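Local coordinates for protein uncharacterized CONSERVED DOMAIN PROTEIN (Vibrio cholerae, PDB 3LKV) that probably serves as the substrate-binding protein of an ABC transporter, holding phenylalanine between its two lobes, and also binds zinc ions, at residues Thr187-Ile201 against Met212-Ala226. Sequence-based numbering, arbitrary orientation.
Sequences TQAIAEKSDVIYALI and MIVAANQAKTPVFGA. With ZN (zinc ion), chain E; PHE (phenylalanine), chain B.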
ATOM      1  N   THR A 187     -33.783  -8.660   3.386  1.00 24.97           N
ATOM      2  CA  THR A 187     -34.363  -7.544   2.650  1.00 25.87           C
ATOM      3  C   THR A 187     -35.628  -7.978   1.873  1.00 26.98           C
ATOM      4  O   THR A 187     -36.673  -7.329   1.930  1.00 26.25           O
ATOM      5  CB  THR A 187     -33.373  -6.979   1.677  1.00 25.28           C
ATOM      6  OG1 THR A 187     -32.181  -6.651   2.401  1.00 26.96           O
ATOM      7  CG2 THR A 187     -33.936  -5.714   0.949  1.00 22.15           C
ATOM      8  N   GLN A 188     -35.509  -9.089   1.162  1.00 27.72           N
ATOM      9  CA  GLN A 188     -36.635  -9.645   0.422  1.00 28.88           C
ATOM     10  C   GLN A 188     -37.820  -9.909   1.328  1.00 28.13           C
ATOM     11  O   GLN A 188     -38.940  -9.618   0.962  1.00 28.13           O
ATOM     12  CB  GLN A 188     -36.221 -10.940  -0.247  1.00 29.66           C
ATOM     13  CG  GLN A 188     -37.277 -11.507  -1.106  1.00 34.34           C
ATOM     14  CD  GLN A 188     -36.944 -12.910  -1.526  1.00 38.83           C
ATOM     15  OE1 GLN A 188     -36.696 -13.781  -0.682  1.00 44.69           O
ATOM     16  NE2 GLN A 188     -36.920 -13.142  -2.822  1.00 39.85           N
ATOM     17  N   ALA A 189     -37.577 -10.466   2.506  1.00 26.90           N
ATOM     18  CA  ALA A 189     -38.667 -10.736   3.429  1.00 26.66           C
ATOM     19  C   ALA A 189     -39.455  -9.478   3.806  1.00 26.55           C
ATOM     20  O   ALA A 189     -40.611  -9.583   4.237  1.00 27.50           O
ATOM     21  CB  ALA A 189     -38.152 -11.435   4.717  1.00 25.42           C
ATOM     22  N   ILE A 190     -38.860  -8.298   3.703  1.00 25.66           N
ATOM     23  CA  ILE A 190     -39.541  -7.101   4.217  1.00 25.86           C
ATOM     24  C   ILE A 190     -39.834  -5.994   3.210  1.00 24.75           C
ATOM     25  O   ILE A 190     -40.549  -5.038   3.550  1.00 23.28           O
ATOM     26  CB  ILE A 190     -38.749  -6.458   5.414  1.00 26.50           C
ATOM     27  CG1 ILE A 190     -37.380  -5.902   4.963  1.00 28.49           C
ATOM     28  CG2 ILE A 190     -38.593  -7.463   6.520  1.00 27.88           C
ATOM     29  CD1 ILE A 190     -36.700  -4.966   6.032  1.00 32.05           C
ATOM     30  N   ALA A 191     -39.270  -6.098   2.011  1.00 23.94           N
ATOM     31  CA  ALA A 191     -39.269  -4.966   1.102  1.00 25.20           C
ATOM     32  C   ALA A 191     -40.704  -4.602   0.666  1.00 25.59           C
ATOM     33  O   ALA A 191     -40.994  -3.441   0.520  1.00 25.65           O
ATOM     34  CB  ALA A 191     -38.384  -5.228  -0.111  1.00 24.54           C
ATOM     35  N   GLU A 192     -41.597  -5.570   0.538  1.00 25.51           N
ATOM     36  CA  GLU A 192     -42.965  -5.286   0.085  1.00 27.53           C
ATOM     37  C   GLU A 192     -43.859  -4.722   1.200  1.00 28.91           C
ATOM     38  O   GLU A 192     -44.867  -4.066   0.917  1.00 30.31           O
ATOM     39  CB  GLU A 192     -43.597  -6.532  -0.577  1.00 26.26           C
ATOM     40  CG  GLU A 192     -42.871  -6.991  -1.933  1.00 25.09           C
ATOM     41  CD  GLU A 192     -42.930  -5.956  -3.071  1.00 24.66           C
ATOM     42  OE1 GLU A 192     -43.305  -4.758  -2.866  1.00 24.05           O
ATOM     43  OE2 GLU A 192     -42.608  -6.336  -4.214  1.00 26.33           O
ATOM     44  N   LYS A 193     -43.493  -4.956   2.457  1.00 29.01           N
ATOM     45  CA  LYS A 193     -44.191  -4.321   3.590  1.00 29.36           C
ATOM     46  C   LYS A 193     -43.569  -2.963   3.948  1.00 28.43           C
ATOM     47  O   LYS A 193     -44.009  -2.326   4.891  1.00 28.41           O
ATOM     48  CB  LYS A 193     -44.128  -5.213   4.854  1.00 31.02           C
ATOM     49  CG  LYS A 193     -44.711  -6.662   4.746  1.00 33.65           C
ATOM     50  CD  LYS A 193     -43.770  -7.665   5.460  1.00 37.54           C
ATOM     51  CE  LYS A 193     -44.495  -8.814   6.173  1.00 40.65           C
ATOM     52  NZ  LYS A 193     -45.154  -9.806   5.282  1.00 40.63           N
ATOM     53  N   SER A 194     -42.577  -2.489   3.201  1.00 27.36           N
ATOM     54  CA  SER A 194     -41.906  -1.256   3.570  1.00 27.46           C
ATOM     55  C   SER A 194     -42.053  -0.225   2.499  1.00 27.31           C
ATOM     56  O   SER A 194     -42.009  -0.555   1.352  1.00 28.45           O
ATOM     57  CB  SER A 194     -40.431  -1.534   3.799  1.00 27.14           C
ATOM     58  OG  SER A 194     -40.286  -2.531   4.781  1.00 27.24           O
ATOM     59  N   ASP A 195     -42.218   1.032   2.853  1.00 27.66           N
ATOM     60  CA  ASP A 195     -42.190   2.077   1.825  1.00 28.62           C
ATOM     61  C   ASP A 195     -40.781   2.444   1.483  1.00 27.44           C
ATOM     62  O   ASP A 195     -40.540   2.967   0.413  1.00 28.40           O
ATOM     63  CB  ASP A 195     -42.983   3.318   2.255  1.00 29.66           C
ATOM     64  CG  ASP A 195     -44.473   3.005   2.482  1.00 32.24           C
ATOM     65  OD1 ASP A 195     -45.081   2.497   1.540  1.00 36.45           O
ATOM     66  OD2 ASP A 195     -45.014   3.231   3.595  1.00 36.00           O
ATOM     67  N   VAL A 196     -39.835   2.168   2.380  1.00 26.36           N
ATOM     68  CA  VAL A 196     -38.422   2.476   2.131  1.00 25.13           C
ATOM     69  C   VAL A 196     -37.603   1.608   3.052  1.00 25.06           C
ATOM     70  O   VAL A 196     -38.067   1.272   4.130  1.00 25.67           O
ATOM     71  CB  VAL A 196     -38.120   3.969   2.372  1.00 25.18           C
ATOM     72  CG1 VAL A 196     -38.538   4.412   3.799  1.00 26.20           C
ATOM     73  CG2 VAL A 196     -36.661   4.296   2.076  1.00 24.07           C
ATOM     74  N   ILE A 197     -36.417   1.205   2.624  1.00 24.56           N
ATOM     75  CA  ILE A 197     -35.513   0.474   3.476  1.00 24.27           C
ATOM     76  C   ILE A 197     -34.444   1.469   3.977  1.00 23.99           C
ATOM     77  O   ILE A 197     -33.843   2.233   3.172  1.00 23.74           O
ATOM     78  CB  ILE A 197     -34.799  -0.621   2.724  1.00 24.46           C
ATOM     79  CG1 ILE A 197     -35.787  -1.564   1.984  1.00 27.50           C
ATOM     80  CG2 ILE A 197     -33.892  -1.356   3.659  1.00 22.37           C
ATOM     81  CD1 ILE A 197     -36.618  -2.372   2.872  1.00 27.54           C
ATOM     82  N   TYR A 198     -34.239   1.470   5.280  1.00 22.56           N
ATOM     83  CA  TYR A 198     -33.200   2.244   5.897  1.00 23.12           C
ATOM     84  C   TYR A 198     -31.984   1.358   6.008  1.00 23.18           C
ATOM     85  O   TYR A 198     -31.956   0.412   6.775  1.00 22.33           O
ATOM     86  CB  TYR A 198     -33.641   2.707   7.288  1.00 23.85           C
ATOM     87  CG  TYR A 198     -32.594   3.504   8.079  1.00 25.80           C
ATOM     88  CD1 TYR A 198     -31.967   4.592   7.527  1.00 24.50           C
ATOM     89  CD2 TYR A 198     -32.282   3.179   9.390  1.00 26.40           C
ATOM     90  CE1 TYR A 198     -31.066   5.342   8.235  1.00 27.25           C
ATOM     91  CE2 TYR A 198     -31.357   3.946  10.134  1.00 27.89           C
ATOM     92  CZ  TYR A 198     -30.751   5.024   9.548  1.00 26.16           C
ATOM     93  OH  TYR A 198     -29.816   5.766  10.227  1.00 25.97           O
ATOM     94  N   ALA A 199     -30.965   1.664   5.219  1.00 22.93           N
ATOM     95  CA  ALA A 199     -29.742   0.885   5.245  1.00 22.81           C
ATOM     96  C   ALA A 199     -28.859   1.542   6.328  1.00 22.94           C
ATOM     97  O   ALA A 199     -28.308   2.614   6.124  1.00 22.90           O
ATOM     98  CB  ALA A 199     -29.050   0.902   3.848  1.00 22.20           C
ATOM     99  N   LEU A 200     -28.769   0.930   7.491  1.00 23.13           N
ATOM    100  CA  LEU A 200     -28.062   1.577   8.569  1.00 24.02           C
ATOM    101  C   LEU A 200     -26.553   1.284   8.606  1.00 24.00           C
ATOM    102  O   LEU A 200     -26.001   0.523   7.792  1.00 22.54           O
ATOM    103  CB  LEU A 200     -28.744   1.310   9.919  1.00 25.24           C
ATOM    104  CG  LEU A 200     -29.073  -0.066  10.379  1.00 25.87           C
ATOM    105  CD1 LEU A 200     -27.876  -0.811  10.241  1.00 24.94           C
ATOM    106  CD2 LEU A 200     -29.540  -0.061  11.821  1.00 28.31           C
ATOM    107  N   ILE A 201     -25.912   1.965   9.550  1.00 24.05           N
ATOM    108  CA  ILE A 201     -24.492   1.804   9.862  1.00 23.03           C
ATOM    109  C   ILE A 201     -24.285   0.480  10.590  1.00 23.24           C
ATOM    110  O   ILE A 201     -24.152   0.403  11.842  1.00 22.78           O
ATOM    111  CB  ILE A 201     -23.982   3.026  10.645  1.00 22.64           C
ATOM    112  CG1 ILE A 201     -24.192   4.278   9.803  1.00 21.34           C
ATOM    113  CG2 ILE A 201     -22.456   2.900  11.089  1.00 19.81           C
ATOM    114  CD1 ILE A 201     -23.502   4.262   8.401  1.00 22.11           C
HETATM  115  N   MSE A 212     -28.742  -6.198  -0.908  1.00 26.94           N
HETATM  116  CA  MSE A 212     -29.892  -5.490  -0.371  1.00 27.28           C
HETATM  117  C   MSE A 212     -30.585  -4.711  -1.495  1.00 27.33           C
HETATM  118  O   MSE A 212     -31.796  -4.693  -1.592  1.00 25.94           O
HETATM  119  CB  MSE A 212     -29.516  -4.561   0.766  1.00 27.24           C
HETATM  120  CG  MSE A 212     -30.590  -3.588   1.157  1.00 27.65           C
HETATM  121 SE   MSE A 212     -30.129  -2.531   2.750  0.75 33.27          SE
HETATM  122  CE  MSE A 212     -30.589  -3.922   4.108  1.00 26.38           C
ATOM    123  N   ILE A 213     -29.800  -4.083  -2.341  1.00 27.88           N
ATOM    124  CA  ILE A 213     -30.353  -3.197  -3.338  1.00 28.99           C
ATOM    125  C   ILE A 213     -31.004  -4.016  -4.460  1.00 29.20           C
ATOM    126  O   ILE A 213     -32.026  -3.601  -5.011  1.00 29.37           O
ATOM    127  CB  ILE A 213     -29.298  -2.149  -3.820  1.00 29.26           C
ATOM    128  CG1 ILE A 213     -29.231  -1.063  -2.746  1.00 29.48           C
ATOM    129  CG2 ILE A 213     -29.665  -1.544  -5.192  1.00 30.18           C
ATOM    130  CD1 ILE A 213     -28.108  -0.151  -2.829  1.00 29.99           C
ATOM    131  N   VAL A 214     -30.466  -5.201  -4.720  1.00 28.52           N
ATOM    132  CA  VAL A 214     -31.051  -6.057  -5.723  1.00 28.55           C
ATOM    133  C   VAL A 214     -32.458  -6.441  -5.267  1.00 27.84           C
ATOM    134  O   VAL A 214     -33.390  -6.300  -6.030  1.00 27.40           O
ATOM    135  CB  VAL A 214     -30.185  -7.326  -6.027  1.00 28.93           C
ATOM    136  CG1 VAL A 214     -31.016  -8.412  -6.836  1.00 30.34           C
ATOM    137  CG2 VAL A 214     -28.942  -6.931  -6.816  1.00 28.24           C
ATOM    138  N   ALA A 215     -32.593  -6.887  -4.022  1.00 26.50           N
ATOM    139  CA  ALA A 215     -33.889  -7.223  -3.457  1.00 26.82           C
ATOM    140  C   ALA A 215     -34.844  -5.997  -3.409  1.00 27.36           C
ATOM    141  O   ALA A 215     -36.036  -6.140  -3.726  1.00 27.03           O
ATOM    142  CB  ALA A 215     -33.750  -7.869  -2.040  1.00 24.90           C
ATOM    143  N   ALA A 216     -34.348  -4.835  -2.983  1.00 26.22           N
ATOM    144  CA  ALA A 216     -35.210  -3.661  -2.894  1.00 26.33           C
ATOM    145  C   ALA A 216     -35.712  -3.246  -4.277  1.00 26.85           C
ATOM    146  O   ALA A 216     -36.920  -2.975  -4.453  1.00 24.89           O
ATOM    147  CB  ALA A 216     -34.477  -2.500  -2.235  1.00 26.44           C
ATOM    148  N   ASN A 217     -34.777  -3.174  -5.233  1.00 26.65           N
ATOM    149  CA  ASN A 217     -35.121  -2.864  -6.588  1.00 28.69           C
ATOM    150  C   ASN A 217     -36.168  -3.827  -7.157  1.00 28.38           C
ATOM    151  O   ASN A 217     -37.060  -3.427  -7.836  1.00 28.20           O
ATOM    152  CB  ASN A 217     -33.886  -2.823  -7.491  1.00 28.90           C
ATOM    153  CG  ASN A 217     -33.077  -1.567  -7.305  1.00 30.39           C
ATOM    154  OD1 ASN A 217     -33.514  -0.613  -6.692  1.00 30.70           O
ATOM    155  ND2 ASN A 217     -31.890  -1.563  -7.857  1.00 31.31           N
ATOM    156  N   GLN A 218     -36.070  -5.083  -6.814  1.00 29.35           N
ATOM    157  CA  GLN A 218     -37.013  -6.074  -7.274  1.00 31.01           C
ATOM    158  C   GLN A 218     -38.400  -5.841  -6.691  1.00 30.00           C
ATOM    159  O   GLN A 218     -39.378  -6.048  -7.369  1.00 28.23           O
ATOM    160  CB  GLN A 218     -36.480  -7.433  -6.860  1.00 32.18           C
ATOM    161  CG  GLN A 218     -37.072  -8.620  -7.554  1.00 39.02           C
ATOM    162  CD  GLN A 218     -36.273  -9.926  -7.208  1.00 48.64           C
ATOM    163  OE1 GLN A 218     -35.057  -9.896  -6.820  1.00 47.22           O
ATOM    164  NE2 GLN A 218     -36.964 -11.084  -7.362  1.00 53.09           N
ATOM    165  N   ALA A 219     -38.472  -5.398  -5.424  1.00 29.05           N
ATOM    166  CA  ALA A 219     -39.735  -4.962  -4.812  1.00 28.36           C
ATOM    167  C   ALA A 219     -40.122  -3.507  -5.128  1.00 27.45           C
ATOM    168  O   ALA A 219     -41.131  -3.021  -4.677  1.00 29.63           O
ATOM    169  CB  ALA A 219     -39.690  -5.205  -3.280  1.00 26.94           C
ATOM    170  N   LYS A 220     -39.313  -2.833  -5.930  1.00 27.61           N
ATOM    171  CA  LYS A 220     -39.503  -1.445  -6.280  1.00 28.17           C
ATOM    172  C   LYS A 220     -39.619  -0.599  -5.034  1.00 27.31           C
ATOM    173  O   LYS A 220     -40.463   0.257  -4.946  1.00 27.40           O
ATOM    174  CB  LYS A 220     -40.756  -1.296  -7.151  1.00 30.13           C
ATOM    175  CG  LYS A 220     -40.678  -2.171  -8.440  1.00 33.68           C
ATOM    176  CD  LYS A 220     -42.009  -2.741  -8.876  1.00 36.14           C
ATOM    177  CE  LYS A 220     -42.307  -2.444 -10.345  1.00 36.05           C
ATOM    178  NZ  LYS A 220     -41.463  -3.224 -11.289  1.00 34.47           N
ATOM    179  N   THR A 221     -38.775  -0.885  -4.049  1.00 26.55           N
ATOM    180  CA  THR A 221     -38.746  -0.155  -2.804  1.00 25.87           C
ATOM    181  C   THR A 221     -37.421   0.628  -2.758  1.00 24.84           C
ATOM    182  O   THR A 221     -36.381   0.066  -3.064  1.00 24.33           O
ATOM    183  CB  THR A 221     -38.822  -1.147  -1.693  1.00 26.14           C
ATOM    184  OG1 THR A 221     -40.092  -1.777  -1.810  1.00 28.51           O
ATOM    185  CG2 THR A 221     -38.620  -0.503  -0.281  1.00 23.92           C
ATOM    186  N   PRO A 222     -37.476   1.928  -2.450  1.00 24.00           N
ATOM    187  CA  PRO A 222     -36.264   2.718  -2.356  1.00 23.67           C
ATOM    188  C   PRO A 222     -35.497   2.378  -1.098  1.00 23.81           C
ATOM    189  O   PRO A 222     -36.111   1.928  -0.149  1.00 24.32           O
ATOM    190  CB  PRO A 222     -36.777   4.120  -2.239  1.00 23.13           C
ATOM    191  CG  PRO A 222     -38.213   3.990  -1.792  1.00 25.37           C
ATOM    192  CD  PRO A 222     -38.692   2.759  -2.410  1.00 25.05           C
ATOM    193  N   VAL A 223     -34.186   2.581  -1.119  1.00 23.83           N
ATOM    194  CA  VAL A 223     -33.307   2.442   0.041  1.00 23.53           C
ATOM    195  C   VAL A 223     -32.733   3.820   0.366  1.00 24.17           C
ATOM    196  O   VAL A 223     -32.234   4.498  -0.516  1.00 24.31           O
ATOM    197  CB  VAL A 223     -32.171   1.447  -0.308  1.00 23.37           C
ATOM    198  CG1 VAL A 223     -31.104   1.332   0.810  1.00 22.85           C
ATOM    199  CG2 VAL A 223     -32.768   0.123  -0.630  1.00 23.70           C
ATOM    200  N   PHE A 224     -32.844   4.239   1.621  1.00 24.56           N
ATOM    201  CA  PHE A 224     -32.188   5.436   2.116  1.00 24.38           C
ATOM    202  C   PHE A 224     -30.953   4.976   2.887  1.00 24.77           C
ATOM    203  O   PHE A 224     -31.054   4.091   3.739  1.00 24.87           O
ATOM    204  CB  PHE A 224     -33.086   6.230   3.068  1.00 25.24           C
ATOM    205  CG  PHE A 224     -32.418   7.438   3.619  1.00 25.04           C
ATOM    206  CD1 PHE A 224     -32.421   8.616   2.922  1.00 29.11           C
ATOM    207  CD2 PHE A 224     -31.692   7.358   4.777  1.00 28.53           C
ATOM    208  CE1 PHE A 224     -31.716   9.720   3.390  1.00 30.48           C
ATOM    209  CE2 PHE A 224     -30.983   8.452   5.269  1.00 29.86           C
ATOM    210  CZ  PHE A 224     -30.993   9.636   4.582  1.00 29.80           C
ATOM    211  N   GLY A 225     -29.807   5.585   2.586  1.00 24.21           N
ATOM    212  CA  GLY A 225     -28.545   5.169   3.153  1.00 24.41           C
ATOM    213  C   GLY A 225     -28.023   6.042   4.286  1.00 24.00           C
ATOM    214  O   GLY A 225     -28.040   7.269   4.214  1.00 24.47           O
ATOM    215  N   ALA A 226     -27.487   5.420   5.312  1.00 23.84           N
ATOM    216  CA  ALA A 226     -26.853   6.176   6.414  1.00 23.36           C
ATOM    217  C   ALA A 226     -25.389   6.480   6.066  1.00 23.27           C
ATOM    218  O   ALA A 226     -24.674   7.168   6.812  1.00 25.26           O
ATOM    219  CB  ALA A 226     -26.994   5.372   7.725  1.00 23.31           C
TER
HETATM  220 ZN    ZN E 403     -41.927  -1.602  -0.525  0.50 64.70          ZN
HETATM  221  N   PHE B 601     -19.972   2.531  12.811  1.00 25.13           N
HETATM  222  CA  PHE B 601     -19.842   1.073  12.412  1.00 25.84           C
HETATM  223  C   PHE B 601     -19.402   0.256  13.657  1.00 26.17           C
HETATM  224  O   PHE B 601     -19.588   0.786  14.792  1.00 26.52           O
HETATM  225  CB  PHE B 601     -18.905   0.886  11.210  1.00 24.95           C
HETATM  226  CG  PHE B 601     -19.546   1.269   9.879  1.00 29.64           C
HETATM  227  CD1 PHE B 601     -20.532   0.448   9.302  1.00 31.16           C
HETATM  228  CD2 PHE B 601     -19.198   2.430   9.226  1.00 29.40           C
HETATM  229  CE1 PHE B 601     -21.136   0.792   8.135  1.00 34.33           C
HETATM  230  CE2 PHE B 601     -19.789   2.777   8.050  1.00 29.61           C
HETATM  231  CZ  PHE B 601     -20.765   1.984   7.486  1.00 31.20           C
HETATM  232  OXT PHE B 601     -18.915  -0.895  13.598  1.00 26.45           O
HETATM  233  O   HOH W   1     -44.241  -2.117  -1.245  1.00 30.86           O
HETATM  234  O   HOH W   2     -42.165   0.360  -1.728  1.00 39.63           O
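Thr221 OG1 reaches across to a zinc ion, 2.2 Å away, which the carbonyl oxygens of Ala191 and Ser194 and two waters also bind. The metal thus ties together two successive helix-to-strand turns of a periplasmic-binding-protein lobe, where 196-199 and 223-225 are neighbouring parallel strands joined by a crossover through helix 209-218. With OG1 beside its own backbone N (chi1 -64°), Thr221 offers the hydroxyl to the zinc while CG2 packs on Ile197 CG1 at 3.8 Å. Beyond this site the strands pair in the regular parallel manner: Ile197 N donates to Pro222 O and Ala199 N to Phe224 O, while Ile197 O accepts from Phe224 N at 2.7 Å. On the face of Ile197, Val223 and Ala199, the selenium of Met212 (a selenomethionine) sits 3.8 Å from Ala199 CB and also touches Ile197 CG2. On the face of Tyr198 and Phe224, which helix 126-136 packs against, the two rings run alongside each other, and Phe224 CD2 meets the tyrosine edge in its plane, 3.9 Å from Tyr198 CD1; the Tyr198 hydroxyl is hydrogen-bonded to His129. At the strands' C-terminal ends, Ile201 packs CG1 onto Ala226 CB, and its CD1 lies 3.7 Å from ring atom CZ of the bound phenylalanine.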